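Local coordinates for protein transcription factor MBP1 (Magnaporthe oryzae, PDB 4UX5) that binds DNA through an N-terminal winged helix-turn-helix domain, the part present here, and probably activates transcription by RNA polymerase II, at residues I52-F58 / N103-L109; A49-L53 / R63-L67; G14-Y18 / E29-L34; Y22-Y28 / M39-D45. All blocks are in the same frame, centred on the assembly; numbering follows the deposited sequence.

Contact 1 (I52-F58 / N103-L109); sequences ILKAAGF and NNIFDRL. With nucleotides of chain C.
Within the winged helix-turn-helix domain, the C-terminal end of helix 49-55 packs against the loop that links helices 93-102 and 110-114, and the join is mainly apolar, with no hydrogen bond across it. Ile105 is central to it: its CG2 meets Ile52 CG2 at 3.8 Å, while CG1 and CD1 lie along the last helical turn, with CD1 3.8 Å from Ala55 O. With CG1 anti to the backbone N (chi1 -160°), that longer branch reaches the Ala55-Ala56 peptide. Leu109 forks around the same turn, CD1 touching Ile52 CG2 and CD2 sitting 3.8 Å from Ala55 CB. The loop enters through a Schellman motif that ends helix 93-102, with Asn104 at positive phi as its C-prime residue; the side chains of Asn103 and Ile105, which flank it in the chain, both point toward 52-58. Asn103 stands almost perpendicular to Phe58, amide and ring planes 87° apart, and its OD1 comes obliquely to Phe58 CE2 at 3.2 Å. The other end of that amide, ND2, donates to Leu99 O and passes 4.0 Å from Leu53 CD2. Lys54, which does not touch the loop, bends at chi3 (64°) and its NZ donates to OP1 of DC9 of chain C at 2.7 Å, anchoring this helix to the DNA backbone.

Contact 2 (A49-L53 / R63-L67); sequences ATHIL and RTRIL. With nucleotides of chain C.
Leu53 reaches from helix 49-55 onto helix 60-71, where its CD1 meets Arg63 CB, Ile66 CG2 and Leu67 CG, the last at 3.8 Å. Leu53 and Leu67 run past each other in opposite senses, and Leu67 CD2 continues the apolar seam to Ala49 CB at 4.2 Å. These are two helices of the helix-turn-helix, and their short segments run at 136° with axes 10.6 Å apart, a separation bridged by side chains alone. Arg63 starts with CG wedged between its backbone N and carbonyl carbon (chi1 58°); from there the chain runs extended to NE, passing 4.2 Å from Thr50 CG2. NH2 then gives a weak hydrogen bond of 3.3 Å to OP2 of DC9 of chain C, which lies at the guanidinium edge. In Thr50 the two branches divide the work: CG2, anti to the backbone N, faces Arg63, whereas OG1 donates to OP1 of DG10 of chain C at 2.6 Å. The same OG1 also pairs with Thr89 N, which helps fix the rotation of the hydroxyl at the phosphate.

Contact 3 (G14-Y18 / E29-L34); sequences GPGIY and EYQFGL
This is an antiparallel pairing of strands 16-22 and 25-32, at the open end of the hairpin they form. Tyr18 and Glu29 bond in both directions, Tyr18 N to Glu29 O and Glu29 N to Tyr18 O, each at 2.7 Å. At the next hydrogen-bonded pair, Gln31 N donates to Gly16 O at 3.0 Å and 165°, whereas the return bond from Gly16 N to Gln31 O is weak. On one face the Tyr18 ring crosses the Gln31 side chain at about a right angle, CE1 lying 3.8 Å from OE1, and its OH reaches back to Gly14 O at 3.2 Å. Gln31 NE2 in turn meets Glu29 OE2 from above the carboxylate plane, while Glu29 OE1 bonds Tyr22 OH. On the other face, Ile17 CD1 presses on Tyr30 CB at 3.6 Å; Tyr30 CG, anti to the backbone N (chi1 176°), brings the ring alongside Gly16, whose O is 3.4 Å from CD1. Ile17 and Tyr30 both rest on helix 110-114, while Glu29 and Phe32 lean on strand 36-41.

Contact 4 (Y22-Y28 / M39-D45); sequences YSGIPVY and MRRRVDD. With nucleotides of chain D.
Tyr28 and Arg40 hold the close-packed part of this strand pairing, where strands 25-32 and 36-41 run antiparallel: Arg40 N donates to Tyr28 O at 2.7 Å. Beside it Arg42 folds back over the Tyr28 ring. Its CG, anti to the backbone N (chi1 -171°), passes 3.6 Å from Tyr28 OH, and the bend at chi3 stacks the guanidinium over the ring, tilted by 27°, centres 4.6 Å apart. Arg42 N also binds Pro26 O at 3.0 Å. Met39 is packed too: SD lies obliquely 4.7 Å from the centre of the Tyr22 ring, a Met-aromatic contact, and its CE touches Tyr22 CE2. The loose side is the type I' turn, where Ser23 and Gly24 touch nothing in 39-45 and Ser23 N bonds weakly to OP1 of DC10 of chain D; a water links Pro26 O to Val43 N. Arg41 grips Asp44 side-on, NE to OD1 at 2.9 Å, and also pairs with Glu77, acids that probably offset its charge, whereas Arg40 relies on the carbonyls of Ile112 and Phe115 plus a weak bridge to Asp45.

Overall arrangement
From the N terminus, contact 3 opens first and pairs strand 16-22 with strand 25-32; contact 4 starts before it closes, at 22-28, and returns at 39-45, so the two cross and share strand 25-32 in one three-stranded sheet. Both close before helix 49-55 begins. Contacts 1 and 2 start together on that helix: contact 2 closes a short loop to helix 60-71, while contact 1 spans a much longer one to 103-109, the segment before helix 110-114. Sheet and helices meet where Phe32 of contact 3 packs on Ala55 and Leu109 of contact 1, and where His51 of contact 2 bonds Met39 of contact 4. Contacts 1 and 2 address DNA chain C, contact 4 chain D.

Contact 1 (I52-F58 / N103-L109)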
# COMPACT_ATOMS: atom_id res chain seq x y z
N ILE A 52 -2.57 -16.16 -7.18
CA ILE A 52 -2.85 -17.56 -6.90
C ILE A 52 -4.29 -17.74 -6.42
O ILE A 52 -5.02 -18.58 -6.94
CB ILE A 52 -1.88 -18.14 -5.84
CG1 ILE A 52 -0.44 -18.09 -6.36
CG2 ILE A 52 -2.27 -19.56 -5.49
CD1 ILE A 52 0.58 -18.57 -5.36
N LEU A 53 -4.69 -16.94 -5.44
CA LEU A 53 -6.04 -17.01 -4.90
C LEU A 53 -7.09 -16.61 -5.94
O LEU A 53 -8.23 -17.06 -5.87
CB LEU A 53 -6.16 -16.13 -3.65
CG LEU A 53 -5.33 -16.58 -2.46
CD1 LEU A 53 -5.50 -15.63 -1.28
CD2 LEU A 53 -5.70 -18.01 -2.06
N LYS A 54 -6.70 -15.77 -6.89
CA LYS A 54 -7.58 -15.41 -8.00
C LYS A 54 -7.67 -16.55 -9.01
O LYS A 54 -8.68 -16.70 -9.71
CB LYS A 54 -7.08 -14.15 -8.71
CG LYS A 54 -7.37 -12.86 -7.96
CD LYS A 54 -6.66 -11.68 -8.60
CE LYS A 54 -7.17 -11.42 -10.00
NZ LYS A 54 -6.52 -10.22 -10.62
N ALA A 55 -6.61 -17.35 -9.09
CA ALA A 55 -6.61 -18.54 -9.94
C ALA A 55 -7.58 -19.57 -9.37
O ALA A 55 -8.24 -20.29 -10.12
CB ALA A 55 -5.21 -19.11 -10.07
N ALA A 56 -7.65 -19.63 -8.05
CA ALA A 56 -8.70 -20.38 -7.38
C ALA A 56 -10.01 -19.60 -7.51
O ALA A 56 -10.02 -18.48 -8.00
CB ALA A 56 -8.35 -20.63 -5.93
N GLY A 57 -11.11 -20.19 -7.05
CA GLY A 57 -12.42 -19.58 -7.25
C GLY A 57 -12.74 -18.37 -6.40
O GLY A 57 -13.85 -17.83 -6.47
N PHE A 58 -11.78 -17.92 -5.60
CA PHE A 58 -12.01 -16.87 -4.61
C PHE A 58 -12.21 -15.48 -5.21
O PHE A 58 -11.41 -15.03 -6.04
CB PHE A 58 -10.85 -16.82 -3.62
CG PHE A 58 -10.67 -18.10 -2.86
CD1 PHE A 58 -11.67 -18.58 -2.04
CD2 PHE A 58 -9.48 -18.81 -2.95
CE1 PHE A 58 -11.51 -19.76 -1.34
CE2 PHE A 58 -9.31 -19.99 -2.25
CZ PHE A 58 -10.32 -20.47 -1.44
N ASN A 103 -5.17 -24.52 -1.04
CA ASN A 103 -6.35 -24.01 -1.71
C ASN A 103 -6.64 -24.74 -3.02
O ASN A 103 -7.36 -24.24 -3.88
CB ASN A 103 -6.21 -22.51 -1.97
CG ASN A 103 -6.20 -21.70 -0.68
OD1 ASN A 103 -7.25 -21.28 -0.19
ND2 ASN A 103 -5.02 -21.48 -0.13
N ASN A 104 -6.06 -25.93 -3.16
CA ASN A 104 -6.40 -26.85 -4.24
C ASN A 104 -6.24 -26.26 -5.64
O ASN A 104 -7.17 -26.30 -6.45
CB ASN A 104 -7.85 -27.34 -4.05
CG ASN A 104 -8.14 -28.64 -4.78
OD1 ASN A 104 -7.27 -29.51 -4.88
ND2 ASN A 104 -9.36 -28.77 -5.29
N ILE A 105 -5.06 -25.73 -5.95
CA ILE A 105 -4.85 -25.06 -7.23
C ILE A 105 -3.43 -25.27 -7.77
O ILE A 105 -3.08 -24.77 -8.83
CB ILE A 105 -5.15 -23.54 -7.11
CG1 ILE A 105 -5.42 -22.91 -8.49
CG2 ILE A 105 -4.02 -22.82 -6.38
CD1 ILE A 105 -6.56 -23.56 -9.24
N PHE A 106 -2.63 -26.04 -7.03
CA PHE A 106 -1.24 -26.27 -7.42
C PHE A 106 -1.10 -26.92 -8.79
O PHE A 106 -0.18 -26.60 -9.55
CB PHE A 106 -0.53 -27.13 -6.37
CG PHE A 106 0.90 -27.41 -6.70
CD1 PHE A 106 1.89 -26.49 -6.40
CD2 PHE A 106 1.26 -28.60 -7.32
CE1 PHE A 106 3.22 -26.75 -6.71
CE2 PHE A 106 2.58 -28.86 -7.64
CZ PHE A 106 3.56 -27.93 -7.33
N ASP A 107 -2.00 -27.84 -9.11
CA ASP A 107 -1.94 -28.57 -10.37
C ASP A 107 -2.13 -27.66 -11.58
O ASP A 107 -1.43 -27.79 -12.58
CB ASP A 107 -2.97 -29.70 -10.39
CG ASP A 107 -2.62 -30.83 -9.45
OD1 ASP A 107 -1.42 -31.02 -9.17
OD2 ASP A 107 -3.54 -31.54 -8.99
N ARG A 108 -3.08 -26.74 -11.49
CA ARG A 108 -3.34 -25.82 -12.60
C ARG A 108 -2.21 -24.81 -12.76
O ARG A 108 -1.99 -24.29 -13.86
CB ARG A 108 -4.67 -25.09 -12.39
CG ARG A 108 -5.10 -24.23 -13.57
CD ARG A 108 -6.39 -23.49 -13.29
NE ARG A 108 -6.82 -22.68 -14.42
CZ ARG A 108 -7.66 -23.09 -15.37
NH1 ARG A 108 -8.16 -24.32 -15.32
NH2 ARG A 108 -7.99 -22.28 -16.36
N LEU A 109 -1.50 -24.54 -11.67
CA LEU A 109 -0.44 -23.54 -11.67
C LEU A 109 0.94 -24.17 -11.67
O LEU A 109 1.93 -23.50 -11.42
CB LEU A 109 -0.58 -22.62 -10.46
CG LEU A 109 -1.92 -21.90 -10.26
CD1 LEU A 109 -1.85 -21.03 -9.02
CD2 LEU A 109 -2.27 -21.07 -11.49
P DC C 9 -6.52 -7.20 -8.09
OP1 DC C 9 -5.82 -8.06 -9.07
OP2 DC C 9 -7.95 -7.42 -7.80
O5' DC C 9 -5.71 -7.22 -6.71
C5' DC C 9 -4.30 -6.99 -6.72
C4' DC C 9 -3.92 -5.86 -5.77
O4' DC C 9 -4.38 -4.60 -6.31
C3' DC C 9 -4.55 -5.93 -4.39
O3' DC C 9 -3.74 -6.73 -3.55
C2' DC C 9 -4.55 -4.46 -3.94
C1' DC C 9 -4.48 -3.67 -5.25
N1 DC C 9 -5.68 -2.80 -5.51
C2 DC C 9 -5.64 -1.44 -5.17
O2 DC C 9 -4.62 -0.98 -4.65
N3 DC C 9 -6.73 -0.68 -5.42
C4 DC C 9 -7.81 -1.21 -5.98
N4 DC C 9 -8.86 -0.42 -6.20
C5 DC C 9 -7.87 -2.59 -6.33
C6 DC C 9 -6.79 -3.34 -6.08

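Contact 2 (A49-L53 / R63-L67)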
# COMPACT_ATOMS: atom_id res chain seq x y z
N ALA A 49 0.72 -14.00 -4.31
CA ALA A 49 -0.30 -14.80 -3.65
C ALA A 49 -1.71 -14.37 -4.05
O ALA A 49 -2.64 -15.17 -4.00
CB ALA A 49 -0.13 -14.72 -2.14
N THR A 50 -1.85 -13.11 -4.44
CA THR A 50 -3.14 -12.59 -4.87
C THR A 50 -3.53 -13.20 -6.22
O THR A 50 -4.69 -13.50 -6.46
CB THR A 50 -3.13 -11.05 -4.98
OG1 THR A 50 -2.60 -10.50 -3.77
CG2 THR A 50 -4.53 -10.51 -5.22
N HIS A 51 -2.53 -13.40 -7.08
CA HIS A 51 -2.75 -14.05 -8.37
C HIS A 51 -3.16 -15.51 -8.18
O HIS A 51 -3.97 -16.04 -8.94
CB HIS A 51 -1.49 -13.98 -9.23
CG HIS A 51 -1.14 -12.60 -9.70
ND1 HIS A 51 0.03 -12.31 -10.36
CD2 HIS A 51 -1.82 -11.43 -9.60
CE1 HIS A 51 0.07 -11.03 -10.64
NE2 HIS A 51 -1.04 -10.47 -10.20
N ILE A 52 -2.57 -16.16 -7.18
CA ILE A 52 -2.85 -17.56 -6.90
C ILE A 52 -4.29 -17.74 -6.42
O ILE A 52 -5.02 -18.58 -6.94
CB ILE A 52 -1.88 -18.14 -5.84
CG1 ILE A 52 -0.44 -18.09 -6.36
CG2 ILE A 52 -2.27 -19.56 -5.49
CD1 ILE A 52 0.58 -18.57 -5.36
N LEU A 53 -4.69 -16.94 -5.44
CA LEU A 53 -6.04 -17.01 -4.90
C LEU A 53 -7.09 -16.61 -5.94
O LEU A 53 -8.23 -17.06 -5.87
CB LEU A 53 -6.16 -16.13 -3.65
CG LEU A 53 -5.33 -16.58 -2.46
CD1 LEU A 53 -5.50 -15.63 -1.28
CD2 LEU A 53 -5.70 -18.01 -2.06
N ARG A 63 -10.65 -13.80 -0.68
CA ARG A 63 -9.19 -13.80 -0.64
C ARG A 63 -8.67 -12.69 0.26
O ARG A 63 -7.56 -12.80 0.79
CB ARG A 63 -8.61 -13.68 -2.05
CG ARG A 63 -9.03 -12.45 -2.84
CD ARG A 63 -8.43 -12.51 -4.25
NE ARG A 63 -8.65 -11.28 -5.01
CZ ARG A 63 -9.61 -11.13 -5.92
NH1 ARG A 63 -10.44 -12.12 -6.19
NH2 ARG A 63 -9.73 -9.97 -6.57
N THR A 64 -9.46 -11.64 0.45
CA THR A 64 -9.11 -10.59 1.41
C THR A 64 -8.96 -11.20 2.80
O THR A 64 -8.00 -10.92 3.51
CB THR A 64 -10.17 -9.47 1.46
OG1 THR A 64 -10.22 -8.80 0.20
CG2 THR A 64 -9.82 -8.45 2.54
N ARG A 65 -9.91 -12.05 3.17
CA ARG A 65 -9.89 -12.73 4.46
C ARG A 65 -8.71 -13.69 4.57
O ARG A 65 -8.03 -13.73 5.60
CB ARG A 65 -11.20 -13.48 4.70
CG ARG A 65 -11.23 -14.24 6.02
CD ARG A 65 -12.32 -15.29 6.04
NE ARG A 65 -12.24 -16.14 7.23
CZ ARG A 65 -12.96 -17.23 7.42
NH1 ARG A 65 -13.83 -17.63 6.50
NH2 ARG A 65 -12.82 -17.94 8.53
N ILE A 66 -8.47 -14.45 3.51
CA ILE A 66 -7.38 -15.42 3.48
C ILE A 66 -6.02 -14.73 3.56
O ILE A 66 -5.13 -15.17 4.30
CB ILE A 66 -7.43 -16.29 2.21
CG1 ILE A 66 -8.75 -17.07 2.16
CG2 ILE A 66 -6.25 -17.25 2.17
CD1 ILE A 66 -8.88 -17.95 0.93
N LEU A 67 -5.86 -13.65 2.81
CA LEU A 67 -4.61 -12.90 2.81
C LEU A 67 -4.33 -12.29 4.18
O LEU A 67 -3.20 -12.31 4.65
CB LEU A 67 -4.64 -11.80 1.74
CG LEU A 67 -4.53 -12.28 0.29
CD1 LEU A 67 -5.03 -11.20 -0.66
CD2 LEU A 67 -3.10 -12.67 -0.04
P DG C 10 -4.41 -7.61 -2.37
OP1 DG C 10 -3.49 -8.72 -2.07
OP2 DG C 10 -5.81 -7.88 -2.76
O5' DG C 10 -4.39 -6.63 -1.11
C5' DG C 10 -3.15 -6.11 -0.63
C4' DG C 10 -3.35 -4.79 0.08
O4' DG C 10 -4.16 -3.90 -0.74
C3' DG C 10 -4.06 -4.87 1.43
O3' DG C 10 -3.49 -3.95 2.33
C2' DG C 10 -5.49 -4.49 1.08
C1' DG C 10 -5.26 -3.44 0.01
N9 DG C 10 -6.39 -3.26 -0.88
C8 DG C 10 -7.06 -4.24 -1.57
N7 DG C 10 -8.04 -3.78 -2.30
C5 DG C 10 -8.02 -2.41 -2.08
C6 DG C 10 -8.84 -1.39 -2.61
O6 DG C 10 -9.79 -1.50 -3.39
N1 DG C 10 -8.48 -0.13 -2.13
C2 DG C 10 -7.44 0.11 -1.26
N2 DG C 10 -7.24 1.39 -0.91
N3 DG C 10 -6.66 -0.84 -0.76
C4 DG C 10 -7.01 -2.07 -1.21
P DC C 9 -6.52 -7.20 -8.09
OP1 DC C 9 -5.82 -8.06 -9.07
OP2 DC C 9 -7.95 -7.42 -7.80
O5' DC C 9 -5.71 -7.22 -6.71
C5' DC C 9 -4.30 -6.99 -6.72
C4' DC C 9 -3.92 -5.86 -5.77
O4' DC C 9 -4.38 -4.60 -6.31
C3' DC C 9 -4.55 -5.93 -4.39
O3' DC C 9 -3.74 -6.73 -3.55
C2' DC C 9 -4.55 -4.46 -3.94
C1' DC C 9 -4.48 -3.67 -5.25
N1 DC C 9 -5.68 -2.80 -5.51
C2 DC C 9 -5.64 -1.44 -5.17
O2 DC C 9 -4.62 -0.98 -4.65
N3 DC C 9 -6.73 -0.68 -5.42
C4 DC C 9 -7.81 -1.21 -5.98
N4 DC C 9 -8.86 -0.42 -6.20
C5 DC C 9 -7.87 -2.59 -6.33
C6 DC C 9 -6.79 -3.34 -6.08

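Contact 3 (G14-Y18 / E29-L34)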
# COMPACT_ATOMS: atom_id res chain seq x y z
N GLY A 14 -0.61 -20.09 -26.91
CA GLY A 14 -1.35 -20.81 -25.89
C GLY A 14 -0.84 -20.52 -24.49
O GLY A 14 -0.08 -19.57 -24.29
N PRO A 15 -1.25 -21.33 -23.51
CA PRO A 15 -0.83 -21.16 -22.12
C PRO A 15 0.63 -21.55 -21.90
O PRO A 15 1.05 -22.63 -22.30
CB PRO A 15 -1.76 -22.09 -21.35
CG PRO A 15 -2.14 -23.14 -22.33
CD PRO A 15 -2.21 -22.45 -23.66
N GLY A 16 1.40 -20.67 -21.25
CA GLY A 16 2.80 -20.95 -21.00
C GLY A 16 3.52 -19.88 -20.20
O GLY A 16 2.90 -18.93 -19.71
N ILE A 17 4.83 -20.03 -20.08
CA ILE A 17 5.65 -19.11 -19.30
C ILE A 17 6.22 -18.00 -20.17
O ILE A 17 6.76 -18.25 -21.25
CB ILE A 17 6.82 -19.85 -18.61
CG1 ILE A 17 6.29 -21.01 -17.75
CG2 ILE A 17 7.64 -18.88 -17.76
CD1 ILE A 17 5.41 -20.56 -16.61
N TYR A 18 6.09 -16.76 -19.69
CA TYR A 18 6.65 -15.61 -20.39
C TYR A 18 7.53 -14.79 -19.45
O TYR A 18 7.51 -15.00 -18.24
CB TYR A 18 5.53 -14.75 -20.98
CG TYR A 18 4.64 -15.47 -21.98
CD1 TYR A 18 3.52 -16.18 -21.57
CD2 TYR A 18 4.92 -15.42 -23.34
CE1 TYR A 18 2.71 -16.82 -22.48
CE2 TYR A 18 4.11 -16.06 -24.26
CZ TYR A 18 3.01 -16.76 -23.82
OH TYR A 18 2.20 -17.41 -24.73
N GLU A 29 6.06 -14.90 -15.94
CA GLU A 29 4.60 -14.82 -15.94
C GLU A 29 3.97 -16.01 -16.66
O GLU A 29 4.20 -16.23 -17.84
CB GLU A 29 4.14 -13.51 -16.60
CG GLU A 29 2.63 -13.32 -16.59
CD GLU A 29 2.22 -11.94 -17.07
OE1 GLU A 29 3.10 -11.06 -17.19
OE2 GLU A 29 1.01 -11.73 -17.31
N TYR A 30 3.18 -16.77 -15.91
CA TYR A 30 2.43 -17.89 -16.47
C TYR A 30 1.05 -17.42 -16.89
O TYR A 30 0.25 -16.98 -16.06
CB TYR A 30 2.32 -19.03 -15.46
CG TYR A 30 1.47 -20.19 -15.94
CD1 TYR A 30 1.76 -20.85 -17.13
CD2 TYR A 30 0.39 -20.65 -15.19
CE1 TYR A 30 1.00 -21.91 -17.57
CE2 TYR A 30 -0.37 -21.72 -15.62
CZ TYR A 30 -0.07 -22.34 -16.80
OH TYR A 30 -0.83 -23.40 -17.24
N GLN A 31 0.76 -17.50 -18.19
CA GLN A 31 -0.54 -17.06 -18.70
C GLN A 31 -1.41 -18.26 -19.08
O GLN A 31 -0.92 -19.27 -19.56
CB GLN A 31 -0.36 -16.13 -19.89
CG GLN A 31 0.35 -14.83 -19.53
CD GLN A 31 0.37 -13.83 -20.66
OE1 GLN A 31 0.06 -14.16 -21.81
NE2 GLN A 31 0.74 -12.59 -20.36
N PHE A 32 -2.71 -18.11 -18.84
CA PHE A 32 -3.68 -19.18 -19.05
C PHE A 32 -5.07 -18.58 -18.94
O PHE A 32 -5.31 -17.73 -18.09
CB PHE A 32 -3.49 -20.30 -18.02
CG PHE A 32 -3.66 -19.85 -16.60
CD1 PHE A 32 -2.65 -19.15 -15.95
CD2 PHE A 32 -4.82 -20.14 -15.90
CE1 PHE A 32 -2.81 -18.73 -14.64
CE2 PHE A 32 -4.98 -19.73 -14.59
CZ PHE A 32 -3.97 -19.02 -13.96
N GLY A 33 -5.99 -18.99 -19.81
CA GLY A 33 -7.32 -18.41 -19.75
C GLY A 33 -7.97 -17.76 -20.97
O GLY A 33 -9.14 -18.04 -21.23
N LEU A 34 -7.27 -16.90 -21.73
CA LEU A 34 -5.84 -16.61 -21.62
C LEU A 34 -5.56 -15.27 -20.93
O LEU A 34 -4.49 -14.68 -21.09
CB LEU A 34 -5.21 -16.64 -23.01
CG LEU A 34 -3.69 -16.71 -23.21
CD1 LEU A 34 -3.07 -17.71 -22.26
CD2 LEU A 34 -3.36 -17.07 -24.65

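Contact 4 (Y22-Y28 / M39-D45)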
# COMPACT_ATOMS: atom_id res chain seq x y z
N TYR A 22 8.15 -5.17 -15.02
CA TYR A 22 7.25 -4.13 -14.52
C TYR A 22 7.95 -3.28 -13.47
O TYR A 22 8.41 -3.80 -12.45
CB TYR A 22 5.98 -4.75 -13.95
CG TYR A 22 5.29 -5.71 -14.90
CD1 TYR A 22 4.58 -5.23 -15.99
CD2 TYR A 22 5.36 -7.08 -14.71
CE1 TYR A 22 3.95 -6.10 -16.86
CE2 TYR A 22 4.73 -7.96 -15.57
CZ TYR A 22 4.03 -7.46 -16.65
OH TYR A 22 3.41 -8.33 -17.51
N SER A 23 8.01 -1.98 -13.72
CA SER A 23 8.70 -1.03 -12.84
C SER A 23 10.15 -1.43 -12.61
O SER A 23 10.69 -1.26 -11.51
CB SER A 23 7.97 -0.91 -11.50
OG SER A 23 6.67 -0.36 -11.68
N GLY A 24 10.79 -1.97 -13.65
CA GLY A 24 12.18 -2.37 -13.56
C GLY A 24 12.37 -3.66 -12.79
O GLY A 24 13.48 -3.98 -12.36
N ILE A 25 11.28 -4.40 -12.61
CA ILE A 25 11.34 -5.67 -11.90
C ILE A 25 11.02 -6.84 -12.83
O ILE A 25 9.86 -7.05 -13.21
CB ILE A 25 10.36 -5.70 -10.71
CG1 ILE A 25 10.70 -4.58 -9.72
CG2 ILE A 25 10.41 -7.06 -10.01
CD1 ILE A 25 9.84 -4.58 -8.48
N PRO A 26 12.06 -7.60 -13.21
CA PRO A 26 11.91 -8.78 -14.06
C PRO A 26 11.11 -9.88 -13.37
O PRO A 26 11.40 -10.22 -12.22
CB PRO A 26 13.36 -9.23 -14.29
CG PRO A 26 14.19 -8.02 -14.01
CD PRO A 26 13.47 -7.31 -12.91
N VAL A 27 10.11 -10.41 -14.06
CA VAL A 27 9.31 -11.51 -13.52
C VAL A 27 9.12 -12.62 -14.54
O VAL A 27 9.30 -12.42 -15.74
CB VAL A 27 7.91 -11.04 -13.06
CG1 VAL A 27 8.01 -10.02 -11.94
CG2 VAL A 27 7.13 -10.47 -14.24
N TYR A 28 8.78 -13.81 -14.05
CA TYR A 28 8.25 -14.86 -14.90
C TYR A 28 6.74 -14.80 -14.80
O TYR A 28 6.19 -14.66 -13.71
CB TYR A 28 8.77 -16.24 -14.48
CG TYR A 28 10.28 -16.36 -14.48
CD1 TYR A 28 11.00 -16.22 -15.65
CD2 TYR A 28 10.97 -16.62 -13.31
CE1 TYR A 28 12.38 -16.33 -15.66
CE2 TYR A 28 12.35 -16.74 -13.30
CZ TYR A 28 13.05 -16.59 -14.48
OH TYR A 28 14.42 -16.71 -14.48
N MET A 39 2.40 -14.27 -11.45
CA MET A 39 3.74 -13.75 -11.62
C MET A 39 4.71 -14.29 -10.58
O MET A 39 4.38 -14.38 -9.40
CB MET A 39 3.74 -12.22 -11.57
CG MET A 39 2.91 -11.56 -12.65
SD MET A 39 3.11 -9.77 -12.66
CE MET A 39 1.87 -9.30 -13.86
N ARG A 40 5.91 -14.64 -11.03
CA ARG A 40 7.00 -15.03 -10.14
C ARG A 40 8.18 -14.10 -10.38
O ARG A 40 8.63 -13.93 -11.52
CB ARG A 40 7.40 -16.49 -10.38
CG ARG A 40 8.31 -17.05 -9.30
CD ARG A 40 9.47 -17.85 -9.87
NE ARG A 40 9.07 -19.17 -10.34
CZ ARG A 40 9.92 -20.13 -10.69
NH1 ARG A 40 11.23 -19.92 -10.61
NH2 ARG A 40 9.47 -21.31 -11.10
N ARG A 41 8.69 -13.48 -9.31
CA ARG A 41 9.83 -12.57 -9.44
C ARG A 41 11.11 -13.31 -9.80
O ARG A 41 11.34 -14.43 -9.34
CB ARG A 41 10.03 -11.78 -8.15
CG ARG A 41 9.34 -10.44 -8.13
CD ARG A 41 10.09 -9.47 -7.24
NE ARG A 41 10.12 -9.93 -5.85
CZ ARG A 41 9.27 -9.53 -4.91
NH1 ARG A 41 8.32 -8.65 -5.21
NH2 ARG A 41 9.37 -10.00 -3.68
N ARG A 42 11.94 -12.69 -10.62
CA ARG A 42 13.17 -13.33 -11.07
C ARG A 42 14.29 -13.22 -10.04
O ARG A 42 15.16 -14.09 -9.96
CB ARG A 42 13.63 -12.73 -12.40
CG ARG A 42 14.79 -13.48 -13.05
CD ARG A 42 14.92 -13.13 -14.51
NE ARG A 42 13.66 -12.60 -15.05
CZ ARG A 42 13.33 -12.62 -16.33
NH1 ARG A 42 14.15 -13.14 -17.23
NH2 ARG A 42 12.16 -12.11 -16.72
N VAL A 43 14.26 -12.16 -9.23
CA VAL A 43 15.37 -11.85 -8.34
C VAL A 43 15.35 -12.66 -7.04
O VAL A 43 16.40 -12.91 -6.44
CB VAL A 43 15.41 -10.34 -8.00
CG1 VAL A 43 14.29 -9.97 -7.03
CG2 VAL A 43 16.76 -9.95 -7.42
N ASP A 44 14.17 -13.10 -6.61
CA ASP A 44 14.07 -13.85 -5.36
C ASP A 44 13.04 -14.97 -5.42
O ASP A 44 12.77 -15.62 -4.40
CB ASP A 44 13.73 -12.90 -4.20
CG ASP A 44 12.50 -12.05 -4.48
OD1 ASP A 44 11.83 -12.29 -5.50
OD2 ASP A 44 12.21 -11.15 -3.66
N ASP A 45 12.47 -15.19 -6.60
CA ASP A 45 11.46 -16.23 -6.81
C ASP A 45 10.22 -16.07 -5.93
O ASP A 45 9.47 -17.02 -5.74
CB ASP A 45 12.06 -17.62 -6.59
CG ASP A 45 12.82 -18.12 -7.80
OD1 ASP A 45 12.60 -17.57 -8.90
OD2 ASP A 45 13.62 -19.07 -7.65
P DC D 10 6.10 0.79 -15.76
OP1 DC D 10 5.48 -0.12 -14.78
OP2 DC D 10 7.43 0.44 -16.30
O5' DC D 10 5.15 0.97 -17.03
C5' DC D 10 4.17 -0.00 -17.32
C4' DC D 10 3.09 0.58 -18.21
O4' DC D 10 2.40 1.64 -17.51
C3' DC D 10 3.59 1.19 -19.52
O3' DC D 10 3.11 0.44 -20.62
C2' DC D 10 3.03 2.63 -19.52
C1' DC D 10 1.95 2.57 -18.46
N1 DC D 10 1.71 3.88 -17.77
C2 DC D 10 0.39 4.34 -17.62
O2 DC D 10 -0.54 3.67 -18.06
N3 DC D 10 0.19 5.52 -16.99
C4 DC D 10 1.22 6.23 -16.52
N4 DC D 10 0.96 7.39 -15.91
C5 DC D 10 2.56 5.77 -16.66
C6 DC D 10 2.76 4.60 -17.29
P DT D 9 6.15 3.94 -9.56
OP1 DT D 9 7.16 3.62 -8.52
OP2 DT D 9 6.18 5.26 -10.24
O5' DT D 9 6.17 2.81 -10.69
C5' DT D 9 6.29 3.17 -12.05
C4' DT D 9 5.30 2.40 -12.91
O4' DT D 9 3.97 2.56 -12.37
C3' DT D 9 5.20 2.87 -14.34
O3' DT D 9 6.24 2.27 -15.16
C2' DT D 9 3.79 2.43 -14.75
C1' DT D 9 3.02 2.47 -13.42
N1 DT D 9 2.07 3.62 -13.30
C2 DT D 9 0.76 3.45 -13.70
O2 DT D 9 0.33 2.41 -14.15
N3 DT D 9 -0.03 4.56 -13.55
C4 DT D 9 0.35 5.80 -13.06
O4 DT D 9 -0.43 6.74 -12.96
C5 DT D 9 1.73 5.89 -12.66
C6 DT D 9 2.52 4.82 -12.80
O HOH W 1 12.95 -9.66 -10.11